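Local coordinates for tyrosinase (Burkholderia thailandensis, PDB 5ZRD), which hydroxylates monophenols to catechols at a dinuclear copper centre and, as a tyrosinase, oxidises catechols further to quinones, with efficient production of catechol derivatives at acidic pH, at the interface of chains A and B. Coordinates in Å, arbitrary orientation; residue numbers count along the deposited sequence, not the author numbering. Chains: chain A/B, Tyrosinase.

Contacts 2 and 3 are two-fold twins, with their C-alpha centres about 21 Å apart. Each sets Arg344 and Asn345 of one chain against Ser264, Asp483 and Val485 of the other. Contact 1 lies about 8 Å from contact 3 and shares B:Arg344 with it. It is about 15 Å from contact 2. Helix 256-265 supplies residues to all three. Contact 4 is a separate patch, 24 to 27 Å from the others, measured between C-alpha centres. The patches together form a spread-out, symmetric interface of the deposited tetramer. The structure alone does not show that this pairing persists in solution.

Contact 1: the interface of chains A and B. Residues chain A 261, 265; chain B 343-344, 346.
A:Val261 and A:Ser265 lie one turn apart on helix 256-265, where A:Ser265 is the last residue (phi -129°), and they face the loop of B:Ile343, B:Arg344 and B:Tyr346, which is extended save for a left-handed turn at B:Asn345. The contact is a small, mainly apolar patch. A:Ser265 meets B:Ile343 through carbon: its CB lies 3.9 Å from the gamma-methyl CG2 of B:Ile343. That methyl points opposite to the backbone N of B:Ile343, and the other branch, CG1, runs beside the N instead. The hydroxyl of A:Ser265 turns back on its own helix. Its chi1 of 59° sets OG between the backbone N and the carbonyl carbon. From there OG of A:Ser265 donates a hydrogen bond of 2.9 Å to the backbone O of A:Val261. The donor is tilted 31° from the carbonyl plane. This bond probably holds the hydroxyl against its helix, with CB facing the partner. One turn earlier, the methyl CG1 of A:Val261 is 4.2 Å from both CA and the ring carbon CD1 of B:Tyr346. The two side chains cross at about a right angle, and the methyl lies beside the ring at CD1, not over its face. The backbone O of B:Arg344 lies 4.3 Å from CG1 of A:Val261. In the fold, helix 256-265 precedes helix 274-285, which carries the copper ligands A:His277 and A:His281. The partner loop follows helix 315-334, which holds B:His320.

Contact 2: the interface of chains A and B. Residues chain A 344-345; chain B 261, 264, 483, 485.
A:Asn345 has a left-handed backbone (phi 74°), and its chi1 of -74° carries the amide away from its own carbonyl carbon toward B:Asp483. The carboxylate of B:Asp483 arrives from the opposite direction, its CG set opposite the backbone N. The two side chains meet with their planes 85° apart. ND2 of A:Asn345 donates a hydrogen bond of 3.0 Å to OD2 of B:Asp483. The acceptor lies in the amide plane, and OD2 uses its syn lone pair. B:Asp483 is poorly ordered, so this geometry is approximate. OD1 of A:Asn345 is also 3.1 Å from OD2 of B:Asp483. Both can only accept if the acid is ionised, so this approach is doubtful, given the disorder of B:Asp483; the protonation state is not seen. B:Val261 packs against the base of the side chain: its methyl CG2 is 3.7 Å from CB of A:Asn345. The methyl CG1 of B:Val485 approaches ND2 of A:Asn345 from the opposite direction. One residue earlier in the loop, water 1 links the chains at this interface of the deposited assembly. It is 2.8 Å from the backbone O of A:Arg344 and 2.6 Å from the hydroxyl OG of B:Ser264.

Contact 3: the interface of chains A and B. Residues chain A 264, 430, 432, 483, 485; chain B 344-345.
B:Arg344 lies against A:Ser264, A:Thr430 and A:Ile432, and this is the tightly packed part of the interface patch. The methyl CG2 of A:Thr430 sits over one face of the guanidinium, 3.6 Å from CZ of B:Arg344 and offset toward its rim. A:Thr430 and B:Arg344 approach from opposite directions. The arginine reaches this place by an unusual start, with CG almost eclipsing the backbone N (chi1 12°), and by a bend at chi3. Its aliphatic stem rests beside A:Ser264: CG of B:Arg344 is 3.9 Å from CB of A:Ser264. At the tip, NH2 nears the methyl CD1 of A:Ile432, but that residue is poorly ordered. The looser side lies around B:Asn345. Its amide faces the carboxylate of A:Asp483 with the planes 74° apart. OD1 of B:Asn345 and OD2 of A:Asp483 are 3.5 Å apart, and no direct bond is made, unlike in the twin patch. A:Asp483 is poorly ordered as well. Its OD2 is 5.1 Å from NH2 of B:Arg344, so any attraction between the opposite charges would act only at longer range. The side chain of A:Val485 faces ND2 of B:Asn345 from the opposite direction. Here a water does the bridging. Water 2 is 2.8 Å from the hydroxyl OG of A:Ser264 and 3.2 Å from the backbone O of B:Arg344. The amide nitrogen ND2 of B:Asn345 also bonds to water 2, over 3.1 Å and nearly straight, at 166°.

Contact 4: the interface of chains A and B. Residues chain A 64, 66-67, 76, 363; chain B 70, 73-74.
B:Asp74 enters a notch formed by A:Arg64, A:Pro66, A:Val67 and A:Tyr76 on the surface of the tyrosinase common central domain, a dinuclear copper family. Helix 65-68 of chain A lines one side; it follows helix 50-57, which carries the copper ligand A:His57. CB of B:Asp74 touches the methyl CG2 of A:Val67 at 3.7 Å and passes near the phenol OH of A:Tyr76. CG runs beside the same valine methyl. A chi1 of -62° points the carboxylate away from its own carbonyl carbon, toward A:Arg64. OD1 of B:Asp74 forms a salt bridge and hydrogen bond of 3.0 Å with the guanidinium NH1 of A:Arg64. NH1 meets it nearly along the C-O axis, with the oxygen 24° out of the guanidinium plane. OD2 of B:Asp74 lies against the proline ring, 3.9 Å from CG of A:Pro66. The backbone is held too: the OH of A:Tyr76 donates to the O of B:Asp74 over 2.7 Å. A:Val67 CG1 covers one face of that tyrosine ring, over its centre, and may help to position the phenol. NH1 of A:Arg64 also reaches the backbone O of B:Asp73, a weak bond at the guanidinium edge. Beside the acid, CD2 of B:Leu70 packs 3.7 Å from CB of A:Pro66.

Contact 1: the interface of chains A and B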
# COMPACT_ATOMS: atom_id res chain seq x y z
N VAL A 261 -6.56 -32.61 8.64
CA VAL A 261 -7.83 -32.28 9.28
C VAL A 261 -8.68 -33.57 9.39
O VAL A 261 -9.33 -33.84 10.43
CB VAL A 261 -8.57 -31.13 8.56
CG1 VAL A 261 -9.93 -30.83 9.18
CG2 VAL A 261 -7.73 -29.86 8.55
N SER A 265 -10.20 -35.64 12.97
CA SER A 265 -11.67 -35.73 13.12
C SER A 265 -12.19 -37.14 12.83
O SER A 265 -13.39 -37.32 12.79
CB SER A 265 -12.36 -34.71 12.23
OG SER A 265 -12.05 -34.89 10.84
N ILE B 343 -12.70 -29.09 17.02
CA ILE B 343 -12.01 -29.93 16.03
C ILE B 343 -10.88 -29.10 15.43
O ILE B 343 -11.15 -28.13 14.75
CB ILE B 343 -12.99 -30.44 14.95
CG1 ILE B 343 -14.04 -31.37 15.56
CG2 ILE B 343 -12.25 -31.10 13.81
CD1 ILE B 343 -15.27 -31.59 14.70
N ARG B 344 -9.63 -29.50 15.62
CA ARG B 344 -8.52 -28.63 15.24
C ARG B 344 -8.49 -28.45 13.72
O ARG B 344 -8.59 -29.40 12.97
CB ARG B 344 -7.16 -29.11 15.77
CG ARG B 344 -7.07 -30.51 16.36
CD ARG B 344 -5.67 -30.82 16.93
NE ARG B 344 -5.48 -30.51 18.36
CZ ARG B 344 -5.21 -29.30 18.87
NH1 ARG B 344 -5.19 -29.13 20.19
NH2 ARG B 344 -4.97 -28.26 18.08
N TYR B 346 -10.60 -27.52 11.73
CA TYR B 346 -11.88 -27.64 11.01
C TYR B 346 -12.28 -26.25 10.48
O TYR B 346 -12.02 -25.27 11.14
CB TYR B 346 -13.00 -28.15 11.92
CG TYR B 346 -14.08 -28.92 11.22
CD1 TYR B 346 -13.82 -30.14 10.62
CD2 TYR B 346 -15.37 -28.42 11.14
CE1 TYR B 346 -14.81 -30.84 9.95
CE2 TYR B 346 -16.37 -29.10 10.46
CZ TYR B 346 -16.08 -30.31 9.85
OH TYR B 346 -17.07 -31.01 9.21

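Contact 2: the interface of chains A and B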
# COMPACT_ATOMS: atom_id res chain seq x y z
N ARG A 344 -16.85 -30.11 -0.67
CA ARG A 344 -16.93 -28.65 -0.78
C ARG A 344 -16.50 -28.01 0.55
O ARG A 344 -16.99 -28.33 1.61
CB ARG A 344 -18.35 -28.20 -1.17
CG ARG A 344 -18.49 -27.68 -2.60
CD ARG A 344 -18.50 -28.77 -3.67
NE ARG A 344 -19.79 -29.45 -3.87
CZ ARG A 344 -20.37 -29.69 -5.06
NH1 ARG A 344 -21.48 -30.42 -5.12
NH2 ARG A 344 -19.84 -29.22 -6.17
N ASN A 345 -15.54 -27.12 0.46
CA ASN A 345 -15.14 -26.22 1.54
C ASN A 345 -14.35 -26.95 2.63
O ASN A 345 -14.16 -26.37 3.72
CB ASN A 345 -16.31 -25.44 2.13
CG ASN A 345 -16.80 -24.34 1.20
OD1 ASN A 345 -16.01 -23.59 0.67
ND2 ASN A 345 -18.11 -24.19 1.04
N VAL B 261 -19.69 -27.47 6.26
CA VAL B 261 -18.74 -28.45 5.85
C VAL B 261 -19.14 -29.82 6.43
O VAL B 261 -19.07 -30.85 5.73
CB VAL B 261 -17.30 -28.06 6.24
CG1 VAL B 261 -16.31 -29.16 5.91
CG2 VAL B 261 -16.88 -26.81 5.49
N SER B 264 -21.63 -31.29 4.25
CA SER B 264 -21.07 -31.80 2.96
C SER B 264 -20.29 -33.12 3.13
O SER B 264 -19.91 -33.69 2.15
CB SER B 264 -20.17 -30.78 2.31
OG SER B 264 -20.88 -29.60 1.93
N ASP B 483 -18.58 -17.62 -2.27
CA ASP B 483 -18.84 -19.04 -2.54
C ASP B 483 -20.13 -19.57 -1.83
O ASP B 483 -20.15 -19.85 -0.61
CB ASP B 483 -17.60 -19.84 -2.09
CG ASP B 483 -17.88 -21.33 -1.93
OD1 ASP B 483 -17.93 -22.06 -2.95
OD2 ASP B 483 -18.04 -21.77 -0.77
N VAL B 485 -22.72 -22.08 -0.61
CA VAL B 485 -23.01 -23.51 -0.37
C VAL B 485 -24.20 -23.65 0.59
O VAL B 485 -24.16 -23.11 1.66
CB VAL B 485 -21.79 -24.28 0.15
CG1 VAL B 485 -21.25 -23.65 1.44
CG2 VAL B 485 -22.11 -25.75 0.36
O HOH W 1 -19.54 -27.44 2.23

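Contact 3: the interface of chains A and B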
# COMPACT_ATOMS: atom_id res chain seq x y z
N SER A 264 -7.56 -35.41 12.27
CA SER A 264 -7.92 -34.84 13.58
C SER A 264 -9.39 -35.12 13.91
O SER A 264 -9.77 -34.90 15.03
CB SER A 264 -7.62 -33.35 13.69
OG SER A 264 -6.22 -33.05 13.62
N THR A 430 1.00 -30.80 18.67
CA THR A 430 0.68 -29.40 18.40
C THR A 430 1.69 -28.51 19.13
O THR A 430 1.69 -28.43 20.33
CB THR A 430 -0.77 -29.05 18.74
OG1 THR A 430 -1.07 -29.31 20.12
CG2 THR A 430 -1.76 -29.80 17.88
N ILE A 432 1.47 -25.30 17.99
CA ILE A 432 0.74 -24.37 17.08
C ILE A 432 1.45 -23.00 17.05
O ILE A 432 1.36 -22.28 16.04
CB ILE A 432 -0.76 -24.26 17.49
CG1 ILE A 432 -1.53 -25.57 17.24
CG2 ILE A 432 -1.43 -23.08 16.78
CD1 ILE A 432 -2.98 -25.55 17.68
N ASP A 483 0.13 -23.15 12.03
CA ASP A 483 -0.21 -24.29 12.89
C ASP A 483 0.78 -25.43 12.62
O ASP A 483 0.81 -25.98 11.51
CB ASP A 483 -1.65 -24.84 12.59
CG ASP A 483 -2.75 -24.30 13.56
OD1 ASP A 483 -3.22 -23.15 13.37
OD2 ASP A 483 -3.20 -25.06 14.48
N VAL A 485 0.66 -29.01 13.28
CA VAL A 485 -0.16 -30.13 13.75
C VAL A 485 0.28 -31.38 13.00
O VAL A 485 0.37 -31.35 11.81
CB VAL A 485 -1.67 -29.85 13.62
CG1 VAL A 485 -1.99 -29.16 12.32
CG2 VAL A 485 -2.49 -31.11 13.75
N ARG B 344 -9.63 -29.50 15.62
CA ARG B 344 -8.52 -28.63 15.24
C ARG B 344 -8.49 -28.45 13.72
O ARG B 344 -8.59 -29.40 12.97
CB ARG B 344 -7.16 -29.11 15.77
CG ARG B 344 -7.07 -30.51 16.36
CD ARG B 344 -5.67 -30.82 16.93
NE ARG B 344 -5.48 -30.51 18.36
CZ ARG B 344 -5.21 -29.30 18.87
NH1 ARG B 344 -5.19 -29.13 20.19
NH2 ARG B 344 -4.97 -28.26 18.08
N ASN B 345 -8.37 -27.20 13.29
CA ASN B 345 -8.24 -26.81 11.89
C ASN B 345 -9.53 -27.09 11.09
O ASN B 345 -9.51 -27.02 9.87
CB ASN B 345 -7.01 -27.49 11.25
CG ASN B 345 -5.70 -26.98 11.83
OD1 ASN B 345 -5.48 -25.78 11.99
ND2 ASN B 345 -4.81 -27.90 12.17
O HOH W 2 -5.87 -30.79 11.98

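Contact 4: the interface of chains A and B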
# COMPACT_ATOMS: atom_id res chain seq x y z
N ARG A 64 2.87 -10.21 -5.81
CA ARG A 64 1.78 -9.36 -5.37
C ARG A 64 2.40 -8.29 -4.46
O ARG A 64 2.42 -8.39 -3.19
CB ARG A 64 0.71 -10.20 -4.64
CG ARG A 64 0.02 -11.25 -5.51
CD ARG A 64 -0.81 -12.22 -4.67
NE ARG A 64 -1.29 -13.36 -5.40
CZ ARG A 64 -2.56 -13.63 -5.68
NH1 ARG A 64 -3.49 -12.75 -5.34
NH2 ARG A 64 -2.89 -14.76 -6.30
N PRO A 66 1.53 -5.36 -3.60
CA PRO A 66 0.79 -4.73 -2.51
C PRO A 66 0.66 -5.68 -1.31
O PRO A 66 0.72 -5.22 -0.18
CB PRO A 66 -0.54 -4.27 -3.11
CG PRO A 66 -0.38 -4.43 -4.62
CD PRO A 66 0.77 -5.39 -4.85
N VAL A 67 0.60 -6.98 -1.54
CA VAL A 67 0.60 -7.95 -0.42
C VAL A 67 1.98 -7.96 0.27
O VAL A 67 2.06 -7.99 1.51
CB VAL A 67 0.21 -9.38 -0.86
CG1 VAL A 67 0.35 -10.38 0.26
CG2 VAL A 67 -1.19 -9.46 -1.43
N TYR A 76 -0.41 -12.23 4.36
CA TYR A 76 -0.80 -13.58 4.20
C TYR A 76 0.09 -14.18 3.12
O TYR A 76 0.52 -13.46 2.22
CB TYR A 76 -2.29 -13.69 3.83
CG TYR A 76 -2.65 -13.07 2.50
CD1 TYR A 76 -2.47 -13.76 1.32
CD2 TYR A 76 -3.23 -11.82 2.43
CE1 TYR A 76 -2.82 -13.20 0.09
CE2 TYR A 76 -3.59 -11.25 1.21
CZ TYR A 76 -3.38 -11.94 0.03
OH TYR A 76 -3.73 -11.39 -1.18
N PRO A 363 -7.51 -14.60 -2.35
CA PRO A 363 -7.75 -15.18 -1.03
C PRO A 363 -9.20 -15.64 -0.90
O PRO A 363 -10.10 -15.01 -1.41
CB PRO A 363 -7.46 -14.05 -0.03
CG PRO A 363 -6.52 -13.13 -0.77
CD PRO A 363 -6.95 -13.24 -2.21
N LEU B 70 -6.02 -2.80 -1.15
CA LEU B 70 -5.49 -3.88 -2.05
C LEU B 70 -6.34 -3.98 -3.31
O LEU B 70 -7.53 -3.73 -3.26
CB LEU B 70 -5.49 -5.24 -1.34
CG LEU B 70 -4.53 -5.38 -0.15
CD1 LEU B 70 -4.89 -6.59 0.70
CD2 LEU B 70 -3.08 -5.45 -0.63
N ASP B 73 -7.68 -8.78 -6.87
CA ASP B 73 -7.19 -10.15 -6.60
C ASP B 73 -6.47 -10.37 -5.26
O ASP B 73 -6.18 -11.47 -4.92
CB ASP B 73 -6.23 -10.60 -7.74
CG ASP B 73 -6.95 -10.85 -9.08
OD1 ASP B 73 -8.16 -10.59 -9.19
OD2 ASP B 73 -6.30 -11.34 -10.04
N ASP B 74 -6.11 -9.34 -4.52
CA ASP B 74 -5.30 -9.48 -3.32
C ASP B 74 -6.14 -9.28 -2.09
O ASP B 74 -5.69 -9.55 -0.97
CB ASP B 74 -4.15 -8.45 -3.34
CG ASP B 74 -3.18 -8.65 -4.52
OD1 ASP B 74 -3.15 -9.75 -5.13
OD2 ASP B 74 -2.44 -7.68 -4.86